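Local coordinates for putative aldolase (PDB 3DXI), which is a putative aldolase of undetermined function, a TIM-barrel protein related to the HMGL-like family, at residues A[184-196]-A[203-216]. Residues are numbered along the deposited sequence; the frame is centred on the assembly and turned at random.
Sequences YTHVPVGFHGHDN and NSITAIDDGIDFID
The ring of Phe191 packs against Asn203 and Ser204 of helix 200-209, in the tightly packed middle of a beta-alpha-beta unit. With CG anti to the backbone N (chi1 175°), its ring reaches the helix: CE2 lies 3.7 Å from Asn203 CB, which comes in obliquely, while Ser204 OG stands at the ring edge, in plane. The hydroxyl of Ser204 is hydrogen-bonded to Gly200 O, and Asn203 ND2 to Ile169 O. Nearer the backbone, Phe191 CB rests against the ends of two isoleucines, 3.6 Å from Ile212 CD1 and 3.8 Å from Ile215 CD1. Parallel pairing of the two strands runs alongside this packing: Phe191 N donates to Phe214 O, and Phe191 O accepts from Asp216 N in a fairly straight bond (163°). Gly190 brings its CA within 3.0 Å of Phe214 O, a CA-H...O contact. At the more open N-terminal end, beside partly exposed Pro188, Val189 O accepts from both Asp213 N and Phe214 N, and Asp213 OD2 takes Val189 N at 2.7 Å on its anti side, 28° out of the carboxylate plane; Arg182 adds a salt bridge to this oxygen. At the other end, on the opposite face of the sheet from Phe191, His192 ND1 donates to the anti lone pair of Asp216 OD2 at 2.9 Å, and Arg105 forms a salt bridge with the same oxygen. Two waters join Asp216 O to Gly193, one at its N and one at its O. In the barrel, strand 189-192 runs between strands 159-163 and 214-217, while helix 200-209 packs outside them, flanked by helices 171-184 and 231-241.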
loop_
_atom_site.group_PDB
_atom_site.type_symbol
_atom_site.label_atom_id
_atom_site.label_comp_id
_atom_site.label_asym_id
_atom_site.label_seq_id
_atom_site.Cartn_x
_atom_site.Cartn_y
_atom_site.Cartn_z
ATOM N N TYR A 184 22.732 20.156 -5.439
ATOM C CA TYR A 184 22.616 21.109 -6.530
ATOM C C TYR A 184 21.707 22.312 -6.324
ATOM O O TYR A 184 21.791 23.288 -7.076
ATOM C CB TYR A 184 22.228 20.351 -7.796
ATOM C CG TYR A 184 23.284 19.343 -8.201
ATOM C CD1 TYR A 184 24.461 19.755 -8.823
ATOM C CD2 TYR A 184 23.139 17.991 -7.900
ATOM C CE1 TYR A 184 25.470 18.849 -9.134
ATOM C CE2 TYR A 184 24.144 17.071 -8.202
ATOM C CZ TYR A 184 25.309 17.508 -8.819
ATOM O OH TYR A 184 26.320 16.612 -9.101
ATOM N N THR A 185 20.840 22.260 -5.320
ATOM C CA THR A 185 19.974 23.398 -5.053
ATOM C C THR A 185 19.772 23.558 -3.553
ATOM O O THR A 185 19.820 22.579 -2.809
ATOM C CB THR A 185 18.604 23.267 -5.782
ATOM O OG1 THR A 185 17.767 24.368 -5.411
ATOM C CG2 THR A 185 17.918 21.960 -5.437
ATOM N N HIS A 186 19.574 24.802 -3.119
ATOM C CA HIS A 186 19.385 25.120 -1.707
ATOM C C HIS A 186 17.915 25.253 -1.335
ATOM O O HIS A 186 17.586 25.356 -0.154
ATOM C CB HIS A 186 20.084 26.439 -1.358
ATOM C CG HIS A 186 21.579 26.375 -1.422
ATOM N ND1 HIS A 186 22.347 25.866 -0.399
ATOM C CD2 HIS A 186 22.444 26.743 -2.397
ATOM C CE1 HIS A 186 23.623 25.921 -0.740
ATOM N NE2 HIS A 186 23.708 26.449 -1.948
ATOM N N VAL A 187 17.036 25.253 -2.333
ATOM C CA VAL A 187 15.610 25.417 -2.077
ATOM C C VAL A 187 14.934 24.238 -1.385
ATOM O O VAL A 187 15.417 23.104 -1.426
ATOM C CB VAL A 187 14.832 25.725 -3.382
ATOM C CG1 VAL A 187 15.399 26.973 -4.039
ATOM C CG2 VAL A 187 14.890 24.534 -4.328
ATOM N N PRO A 188 13.811 24.508 -0.707
ATOM C CA PRO A 188 13.057 23.468 -0.004
ATOM C C PRO A 188 12.702 22.366 -1.008
ATOM O O PRO A 188 12.424 22.649 -2.177
ATOM C CB PRO A 188 11.829 24.222 0.497
ATOM C CG PRO A 188 12.385 25.600 0.778
ATOM C CD PRO A 188 13.250 25.847 -0.437
ATOM N N VAL A 189 12.728 21.116 -0.567
ATOM C CA VAL A 189 12.411 20.008 -1.463
ATOM C C VAL A 189 11.150 19.272 -1.026
ATOM O O VAL A 189 10.855 19.174 0.170
ATOM C CB VAL A 189 13.582 18.998 -1.537
ATOM C CG1 VAL A 189 13.251 17.874 -2.508
ATOM C CG2 VAL A 189 14.864 19.721 -1.963
ATOM N N GLY A 190 10.406 18.765 -2.006
ATOM C CA GLY A 190 9.192 18.022 -1.719
ATOM C C GLY A 190 9.127 16.715 -2.490
ATOM O O GLY A 190 9.924 16.473 -3.405
ATOM N N PHE A 191 8.172 15.868 -2.118
ATOM C CA PHE A 191 7.973 14.582 -2.769
ATOM C C PHE A 191 6.489 14.337 -3.013
ATOM O O PHE A 191 5.653 14.564 -2.129
ATOM C CB PHE A 191 8.512 13.445 -1.898
ATOM C CG PHE A 191 8.237 12.069 -2.459
ATOM C CD1 PHE A 191 8.870 11.636 -3.632
ATOM C CD2 PHE A 191 7.327 11.215 -1.832
ATOM C CE1 PHE A 191 8.604 10.375 -4.171
ATOM C CE2 PHE A 191 7.049 9.947 -2.358
ATOM C CZ PHE A 191 7.689 9.522 -3.532
ATOM N N HIS A 192 6.166 13.885 -4.217
ATOM C CA HIS A 192 4.788 13.564 -4.568
ATOM C C HIS A 192 4.817 12.134 -5.098
ATOM O O HIS A 192 5.202 11.889 -6.244
ATOM C CB HIS A 192 4.246 14.519 -5.638
ATOM C CG HIS A 192 2.808 14.277 -5.987
ATOM N ND1 HIS A 192 1.868 15.286 -6.018
ATOM C CD2 HIS A 192 2.151 13.145 -6.338
ATOM C CE1 HIS A 192 0.698 14.786 -6.375
ATOM N NE2 HIS A 192 0.843 13.488 -6.576
ATOM N N GLY A 193 4.423 11.188 -4.257
ATOM C CA GLY A 193 4.456 9.807 -4.683
ATOM C C GLY A 193 3.146 9.291 -5.231
ATOM O O GLY A 193 2.075 9.810 -4.906
ATOM N N HIS A 194 3.231 8.285 -6.093
ATOM C CA HIS A 194 2.034 7.660 -6.637
ATOM C C HIS A 194 1.947 6.277 -6.008
ATOM O O HIS A 194 2.963 5.725 -5.562
ATOM C CB HIS A 194 2.099 7.579 -8.158
ATOM C CG HIS A 194 1.797 8.879 -8.836
ATOM N ND1 HIS A 194 1.865 9.042 -10.202
ATOM C CD2 HIS A 194 1.416 10.076 -8.333
ATOM C CE1 HIS A 194 1.542 10.285 -10.511
ATOM N NE2 HIS A 194 1.265 10.933 -9.395
ATOM N N ASP A 195 0.744 5.717 -5.975
ATOM C CA ASP A 195 0.531 4.435 -5.323
ATOM C C ASP A 195 0.433 3.192 -6.200
ATOM O O ASP A 195 -0.178 2.201 -5.794
ATOM C CB ASP A 195 -0.716 4.541 -4.434
ATOM C CG ASP A 195 -0.435 4.172 -2.992
ATOM O OD1 ASP A 195 0.710 4.384 -2.539
ATOM O OD2 ASP A 195 -1.357 3.679 -2.308
ATOM N N ASN A 196 1.041 3.223 -7.384
ATOM C CA ASN A 196 0.983 2.062 -8.269
ATOM C C ASN A 196 1.471 0.790 -7.575
ATOM O O ASN A 196 0.910 -0.285 -7.780
ATOM C CB ASN A 196 1.797 2.313 -9.542
ATOM C CG ASN A 196 1.166 3.360 -10.432
ATOM O OD1 ASN A 196 0.754 3.072 -11.560
ATOM N ND2 ASN A 196 1.073 4.585 -9.926
ATOM N N ASN A 203 7.703 5.566 0.948
ATOM C CA ASN A 203 8.613 6.476 0.246
ATOM C C ASN A 203 8.552 7.843 0.941
ATOM O O ASN A 203 9.578 8.484 1.162
ATOM C CB ASN A 203 8.212 6.669 -1.223
ATOM C CG ASN A 203 8.600 5.498 -2.107
ATOM O OD1 ASN A 203 9.557 4.780 -1.829
ATOM N ND2 ASN A 203 7.871 5.323 -3.202
ATOM N N SER A 204 7.342 8.285 1.274
ATOM C CA SER A 204 7.153 9.578 1.931
ATOM C C SER A 204 7.788 9.608 3.322
ATOM O O SER A 204 8.466 10.568 3.682
ATOM C CB SER A 204 5.661 9.915 2.018
ATOM O OG SER A 204 5.063 9.912 0.727
ATOM N N ILE A 205 7.578 8.558 4.104
ATOM C CA ILE A 205 8.166 8.504 5.433
ATOM C C ILE A 205 9.694 8.508 5.318
ATOM O O ILE A 205 10.385 9.110 6.141
ATOM C CB ILE A 205 7.704 7.242 6.198
ATOM C CG1 ILE A 205 6.183 7.270 6.377
ATOM C CG2 ILE A 205 8.391 7.168 7.564
ATOM C CD1 ILE A 205 5.668 8.483 7.146
ATOM N N THR A 206 10.213 7.841 4.290
ATOM C CA THR A 206 11.655 7.764 4.059
ATOM C C THR A 206 12.209 9.165 3.793
ATOM O O THR A 206 13.261 9.541 4.317
ATOM C CB THR A 206 11.977 6.835 2.856
ATOM O OG1 THR A 206 11.570 5.496 3.162
ATOM C CG2 THR A 206 13.466 6.844 2.552
ATOM N N ALA A 207 11.482 9.936 2.989
ATOM C CA ALA A 207 11.877 11.298 2.660
ATOM C C ALA A 207 11.764 12.170 3.909
ATOM O O ALA A 207 12.671 12.957 4.220
ATOM C CB ALA A 207 10.989 11.848 1.541
ATOM N N ILE A 208 10.659 12.019 4.632
ATOM C CA ILE A 208 10.440 12.793 5.850
ATOM C C ILE A 208 11.596 12.592 6.839
ATOM O O ILE A 208 12.159 13.565 7.356
ATOM C CB ILE A 208 9.099 12.405 6.540
ATOM C CG1 ILE A 208 7.918 12.894 5.687
ATOM C CG2 ILE A 208 9.026 13.013 7.945
ATOM C CD1 ILE A 208 6.537 12.471 6.180
ATOM N N ASP A 209 11.958 11.338 7.089
ATOM C CA ASP A 209 13.039 11.054 8.023
ATOM C C ASP A 209 14.402 11.559 7.549
ATOM O O ASP A 209 15.329 11.669 8.346
ATOM C CB ASP A 209 13.098 9.558 8.345
ATOM C CG ASP A 209 11.891 9.089 9.152
ATOM O OD1 ASP A 209 11.218 9.949 9.768
ATOM O OD2 ASP A 209 11.619 7.865 9.183
ATOM N N ASP A 210 14.524 11.870 6.262
ATOM C CA ASP A 210 15.778 12.406 5.735
ATOM C C ASP A 210 15.728 13.933 5.615
ATOM O O ASP A 210 16.525 14.534 4.892
ATOM C CB ASP A 210 16.109 11.803 4.366
ATOM C CG ASP A 210 16.852 10.488 4.473
ATOM O OD1 ASP A 210 17.145 10.049 5.608
ATOM O OD2 ASP A 210 17.151 9.893 3.415
ATOM N N GLY A 211 14.777 14.549 6.310
ATOM C CA GLY A 211 14.660 15.997 6.299
ATOM C C GLY A 211 13.955 16.686 5.142
ATOM O O GLY A 211 14.138 17.889 4.954
ATOM N N ILE A 212 13.150 15.961 4.371
ATOM C CA ILE A 212 12.443 16.585 3.255
ATOM C C ILE A 212 11.523 17.687 3.806
ATOM O O ILE A 212 11.029 17.595 4.933
ATOM C CB ILE A 212 11.628 15.537 2.451
ATOM C CG1 ILE A 212 11.427 16.032 1.016
ATOM C CG2 ILE A 212 10.291 15.285 3.128
ATOM C CD1 ILE A 212 11.110 14.940 0.019
ATOM N N ASP A 213 11.296 18.721 3.003
ATOM C CA ASP A 213 10.492 19.872 3.413
ATOM C C ASP A 213 8.988 19.812 3.109
ATOM O O ASP A 213 8.181 20.371 3.856
ATOM C CB ASP A 213 11.079 21.132 2.766
ATOM C CG ASP A 213 12.580 21.260 2.988
ATOM O OD1 ASP A 213 12.987 21.727 4.069
ATOM O OD2 ASP A 213 13.355 20.882 2.088
ATOM N N PHE A 214 8.618 19.144 2.020
ATOM C CA PHE A 214 7.217 19.046 1.596
ATOM C C PHE A 214 6.787 17.636 1.179
ATOM O O PHE A 214 7.564 16.888 0.585
ATOM C CB PHE A 214 6.976 19.968 0.395
ATOM C CG PHE A 214 6.547 21.364 0.751
ATOM C CD1 PHE A 214 5.194 21.684 0.849
ATOM C CD2 PHE A 214 7.488 22.374 0.936
ATOM C CE1 PHE A 214 4.783 22.989 1.118
ATOM C CE2 PHE A 214 7.090 23.687 1.210
ATOM C CZ PHE A 214 5.733 23.993 1.299
ATOM N N ILE A 215 5.543 17.282 1.488
ATOM C CA ILE A 215 4.986 15.993 1.076
ATOM C C ILE A 215 3.574 16.236 0.546
ATOM O O ILE A 215 2.784 16.946 1.170
ATOM C CB ILE A 215 4.898 14.963 2.232
ATOM C CG1 ILE A 215 6.299 14.558 2.694
ATOM C CG2 ILE A 215 4.138 13.724 1.761
ATOM C CD1 ILE A 215 7.121 13.859 1.629
ATOM N N ASP A 216 3.285 15.656 -0.616
ATOM C CA ASP A 216 1.982 15.757 -1.277
ATOM C C ASP A 216 1.160 14.486 -1.029
ATOM O O ASP A 216 1.701 13.377 -0.986
ATOM C CB ASP A 216 2.152 15.904 -2.798
ATOM C CG ASP A 216 2.565 17.302 -3.231
ATOM O OD1 ASP A 216 3.045 18.096 -2.389
ATOM O OD2 ASP A 216 2.418 17.596 -4.439
HETATM O O HOH W 1 5.719 17.833 -1.900
HETATM O O HOH W 2 3.762 11.637 -1.324
HETATM O O HOH W 3 0.843 11.813 -3.433
HETATM O O HOH W 4 5.479 6.645 -4.065
#